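Local coordinates for surface-associated protein CshB (PDB 6YZG) that acts as a cell-wall-anchored streptococcal surface adhesin linked to fibronectin binding, represented here by its non-repetitive domain 2, at the interface of chains A and B. Sequence-based numbering; all coordinates share one arbitrary frame. Chains: chain A/B, Surface-associated protein CshB.

Strand 234-241 takes part in both contacts: its first residues, from chain B, lie against chain A in contact 1, and its last residues, from chain A, lie against chain B in contact 2. The C-alpha centres of these two contacts, which use different copies of the strand, are about 34 Å apart. Strand 164-170 serves contact 1 and the loop leading into it serves contact 2. Because the interface is two-fold symmetric, each copy of the strand makes both kinds of contact. The arrangement resembles an exchange of strands, although the structure alone does not show whether this dimer forms on the bacterial surface.

Contact 1: the interface of chains A and B. Residues chain A 168-169, 230-232; chain B 233-234, 236.
B:Thr234 leans against A:Glu168 where strand 234-241 of chain B enters the territory of strand 164-170 of chain A. Set between A:Glu168, the backbone of A:Trp169 and A:Ser230, this threonine is the core of the closely packed part. Its hydroxyl OG1 gives a hydrogen bond to the carboxylate oxygen OE2 of A:Glu168, 3.2 Å away, meeting it from above the carboxylate plane, 42° out of it. The two side chains cross obliquely, and their beta-carbons also touch, with CB of A:Glu168 4.0 Å from CB of B:Thr234. In A:Glu168, CG lies anti to the carbonyl carbon (chi1 -68°) and the chain then runs out extended, which brings OE2 alongside the threonine hydroxyl. On another side, CB of B:Thr234 rests 3.5 Å from the backbone oxygen O of A:Trp169. Threonine suits this place because one short beta-branched side chain offers both a donor and a carbon surface while keeping to a strand conformation. Nearby, A:Glu168 and B:Pro236 form an antiparallel beta bridge. A:Ser230 packs closely too, and its hydroxyl OG makes a weak hydrogen bond to the backbone oxygen O of B:Thr234, at 3.2 Å.

The loose margin is formed by B:Arg233 and A:Glu232, both poorly ordered, as suits long charged chains at an edge. The guanidinium nitrogen NH2 of B:Arg233 gives a weak hydrogen bond to OG of A:Ser230, at 3.1 Å. Serine suits the place because its one hydroxyl can both donate and accept. The same NH2 is 3.0 Å from the backbone O of A:Ser230, but its N-H points away and no hydrogen bond results. A weak bond from OG1 of B:Thr234 to OE1 of the disordered A:Glu232 could only be an alternative to the one with A:Glu168, since the hydroxyl has one hydrogen to give.

The site probably helps to hold the start of strand 234-241 against the other copy in this dimer.

Contact 2: the interface of chains A and B. Residues chain A 239-241, 274; chain B 138, 160-162.
The methyl CG2 of B:Thr161 meets the ring of A:Tyr274 at its CE2 atom, 3.5 Å away, and forms the small apolar centre of the contact. The threonine comes in aslant at the ring's rim, and tyrosine suits the place because its ring edge gives the methyl a carbon to rest on. The methyl lies on the side of the ring where the backbone oxygen O of A:Arg241 sits over the centre, 4.3 Å above the plane.

The branches of B:Thr161 divide the work. With OG1 between the backbone N and the carbonyl carbon (chi1 62°), the methyl turns to the tyrosine and the hydroxyl to the strand of chain A. There OG1 accepts a nearly straight hydrogen bond from the backbone N of A:Arg241, at 2.8 Å (163° at the hydrogen). The backbone N of B:Thr161 in turn gives a bond of 2.9 Å to the O of A:Arg241, in the carbonyl plane. A:Thr240 adds its hydroxyl OG1, which gives a bond of 2.7 Å to the O of B:Thr161, in the carbonyl plane on a lone pair.

Water completes the rim. Water 1 lies 2.7 Å from OG1 of B:Thr161 and joins it to the backbone oxygens of A:Met239 and B:Gly162. Water 2 links the O of A:Thr240, 2.9 Å away, to the O of B:Pro138, filling in between two acceptors that could not bond directly. The side chain of A:Arg241 is poorly ordered, so this residue contributes chiefly its backbone.

In the fold, the end of strand 234-241 of chain A is bonded to the loop between strands 153-158 and 164-170 of chain B, with B:Pro138, between strands 134-136 and 139-144, joined through water and A:Tyr274, just ahead of helix 276-279, at one side.

Contact 1: the interface of chains A and B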
loop_
_atom_site.group_PDB
_atom_site.type_symbol
_atom_site.label_atom_id
_atom_site.label_comp_id
_atom_site.label_asym_id
_atom_site.label_seq_id
_atom_site.Cartn_x
_atom_site.Cartn_y
_atom_site.Cartn_z
ATOM N N GLU A 168 5.601 -12.411 -10.991
ATOM C CA GLU A 168 5.056 -11.883 -9.731
ATOM C C GLU A 168 4.798 -13.056 -8.809
ATOM O O GLU A 168 4.246 -14.036 -9.261
ATOM C CB GLU A 168 3.717 -11.204 -9.993
ATOM C CG GLU A 168 3.756 -9.935 -10.789
ATOM C CD GLU A 168 2.356 -9.591 -11.304
ATOM O OE1 GLU A 168 2.204 -9.164 -12.491
ATOM O OE2 GLU A 168 1.397 -9.806 -10.526
ATOM N N TRP A 169 5.154 -12.901 -7.548
ATOM C CA TRP A 169 4.853 -13.858 -6.475
ATOM C C TRP A 169 3.686 -13.298 -5.646
ATOM O O TRP A 169 3.758 -12.165 -5.198
ATOM C CB TRP A 169 6.095 -14.123 -5.628
ATOM C CG TRP A 169 5.883 -15.161 -4.578
ATOM C CD1 TRP A 169 5.575 -14.950 -3.265
ATOM C CD2 TRP A 169 5.980 -16.577 -4.752
ATOM N NE1 TRP A 169 5.493 -16.150 -2.598
ATOM C CE2 TRP A 169 5.707 -17.165 -3.492
ATOM C CE3 TRP A 169 6.327 -17.394 -5.835
ATOM C CZ2 TRP A 169 5.749 -18.542 -3.308
ATOM C CZ3 TRP A 169 6.352 -18.760 -5.650
ATOM C CH2 TRP A 169 6.051 -19.315 -4.407
ATOM N N SER A 230 5.366 -2.530 -6.394
ATOM C CA SER A 230 4.378 -3.339 -7.164
ATOM C C SER A 230 3.243 -2.397 -7.581
ATOM O O SER A 230 2.999 -1.470 -6.777
ATOM C CB SER A 230 3.841 -4.521 -6.377
ATOM O OG SER A 230 2.692 -5.047 -7.037
ATOM N N ASN A 231 2.691 -2.593 -8.797
ATOM C CA ASN A 231 1.792 -1.639 -9.509
ATOM C C ASN A 231 0.383 -2.234 -9.683
ATOM O O ASN A 231 -0.485 -1.522 -10.247
ATOM C CB ASN A 231 2.395 -1.177 -10.856
ATOM C CG ASN A 231 2.260 -2.153 -12.011
ATOM O OD1 ASN A 231 1.898 -3.307 -11.820
ATOM N ND2 ASN A 231 2.599 -1.719 -13.220
ATOM N N GLU A 232 0.141 -3.475 -9.254
ATOM C CA GLU A 232 -1.191 -4.098 -9.461
ATOM C C GLU A 232 -1.912 -4.160 -8.114
ATOM O O GLU A 232 -1.470 -4.921 -7.228
ATOM C CB GLU A 232 -1.111 -5.440 -10.193
ATOM C CG GLU A 232 -0.286 -6.518 -9.517
ATOM C CD GLU A 232 -0.404 -7.836 -10.263
ATOM O OE1 GLU A 232 -0.619 -8.881 -9.608
ATOM O OE2 GLU A 232 -0.310 -7.807 -11.510
ATOM N N ARG B 233 -1.769 -8.607 -2.554
ATOM C CA ARG B 233 -0.587 -7.939 -3.146
ATOM C C ARG B 233 0.314 -8.979 -3.823
ATOM O O ARG B 233 0.256 -10.215 -3.461
ATOM C CB ARG B 233 0.208 -7.163 -2.094
ATOM C CG ARG B 233 0.113 -5.649 -2.229
ATOM C CD ARG B 233 0.500 -5.019 -3.573
ATOM N NE ARG B 233 0.259 -3.573 -3.497
ATOM C CZ ARG B 233 0.327 -2.689 -4.502
ATOM N NH1 ARG B 233 0.076 -1.410 -4.263
ATOM N NH2 ARG B 233 0.623 -3.062 -5.737
ATOM N N THR B 234 1.127 -8.484 -4.756
ATOM C CA THR B 234 2.187 -9.309 -5.366
ATOM C C THR B 234 3.502 -8.568 -5.256
ATOM O O THR B 234 3.554 -7.360 -5.050
ATOM C CB THR B 234 1.892 -9.731 -6.807
ATOM O OG1 THR B 234 1.997 -8.579 -7.633
ATOM C CG2 THR B 234 0.557 -10.435 -6.931
ATOM N N PRO B 236 7.428 -8.430 -7.209
ATOM C CA PRO B 236 8.192 -8.796 -8.398
ATOM C C PRO B 236 9.400 -9.644 -7.983
ATOM O O PRO B 236 10.043 -9.404 -6.980
ATOM C CB PRO B 236 8.651 -7.494 -8.987
ATOM C CG PRO B 236 8.609 -6.514 -7.858
ATOM C CD PRO B 236 7.474 -6.975 -6.989
#

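Contact 2: the interface of chains A and B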
loop_
_atom_site.group_PDB
_atom_site.type_symbol
_atom_site.label_atom_id
_atom_site.label_comp_id
_atom_site.label_asym_id
_atom_site.label_seq_id
_atom_site.Cartn_x
_atom_site.Cartn_y
_atom_site.Cartn_z
ATOM N N MET A 239 -22.563 -4.048 -3.657
ATOM C CA MET A 239 -23.807 -3.715 -4.368
ATOM C C MET A 239 -24.979 -3.552 -3.409
ATOM O O MET A 239 -25.110 -4.318 -2.426
ATOM C CB MET A 239 -24.111 -4.834 -5.363
ATOM C CG MET A 239 -25.260 -4.603 -6.273
ATOM S SD MET A 239 -25.783 -6.214 -7.058
ATOM C CE MET A 239 -26.852 -7.038 -5.858
ATOM N N THR A 240 -25.823 -2.587 -3.729
ATOM C CA THR A 240 -27.107 -2.359 -3.006
ATOM C C THR A 240 -28.197 -2.168 -4.047
ATOM O O THR A 240 -27.952 -1.483 -5.074
ATOM C CB THR A 240 -26.992 -1.202 -2.007
ATOM O OG1 THR A 240 -28.266 -1.065 -1.353
ATOM C CG2 THR A 240 -26.680 0.133 -2.665
ATOM N N ARG A 241 -29.362 -2.765 -3.818
ATOM C CA ARG A 241 -30.493 -2.642 -4.767
ATOM C C ARG A 241 -31.652 -1.901 -4.097
ATOM O O ARG A 241 -31.815 -2.028 -2.929
ATOM C CB ARG A 241 -30.939 -4.038 -5.205
ATOM C CG ARG A 241 -32.014 -4.052 -6.283
ATOM C CD ARG A 241 -32.309 -5.417 -6.895
ATOM N NE ARG A 241 -31.164 -5.710 -7.712
ATOM C CZ ARG A 241 -30.831 -6.899 -8.187
ATOM N NH1 ARG A 241 -31.547 -7.984 -7.916
ATOM N NH2 ARG A 241 -29.728 -6.999 -8.903
ATOM N N TYR A 274 -38.699 -0.133 -3.842
ATOM C CA TYR A 274 -38.710 -1.032 -2.664
ATOM C C TYR A 274 -39.671 -0.515 -1.576
ATOM O O TYR A 274 -39.941 -1.271 -0.602
ATOM C CB TYR A 274 -37.266 -1.172 -2.192
ATOM C CG TYR A 274 -36.554 -2.337 -2.814
ATOM C CD1 TYR A 274 -36.468 -2.507 -4.191
ATOM C CD2 TYR A 274 -36.004 -3.303 -1.983
ATOM C CE1 TYR A 274 -35.792 -3.597 -4.733
ATOM C CE2 TYR A 274 -35.417 -4.434 -2.509
ATOM C CZ TYR A 274 -35.227 -4.533 -3.868
ATOM O OH TYR A 274 -34.585 -5.696 -4.224
ATOM N N PRO B 138 -32.903 0.908 -8.697
ATOM C CA PRO B 138 -31.578 0.737 -9.278
ATOM C C PRO B 138 -30.743 -0.332 -8.571
ATOM O O PRO B 138 -31.076 -0.739 -7.436
ATOM C CB PRO B 138 -30.986 2.110 -8.984
ATOM C CG PRO B 138 -31.575 2.525 -7.698
ATOM C CD PRO B 138 -33.021 1.997 -7.728
ATOM N N GLY B 160 -31.060 1.004 0.707
ATOM C CA GLY B 160 -31.525 -0.154 -0.060
ATOM C C GLY B 160 -31.134 -1.456 0.566
ATOM O O GLY B 160 -30.931 -1.531 1.796
ATOM N N THR B 161 -30.986 -2.486 -0.227
ATOM C CA THR B 161 -30.631 -3.799 0.304
ATOM C C THR B 161 -29.270 -3.748 0.976
ATOM O O THR B 161 -28.364 -3.050 0.540
ATOM C CB THR B 161 -30.749 -4.892 -0.741
ATOM O OG1 THR B 161 -29.851 -4.659 -1.825
ATOM C CG2 THR B 161 -32.157 -4.984 -1.273
ATOM N N GLY B 162 -29.067 -4.568 1.964
ATOM C CA GLY B 162 -27.769 -4.657 2.617
ATOM C C GLY B 162 -26.700 -5.124 1.667
ATOM O O GLY B 162 -26.934 -5.886 0.722
HETATM O O HOH W 1 -27.510 -6.019 -1.921
HETATM O O HOH W 2 -29.699 0.830 -5.228
#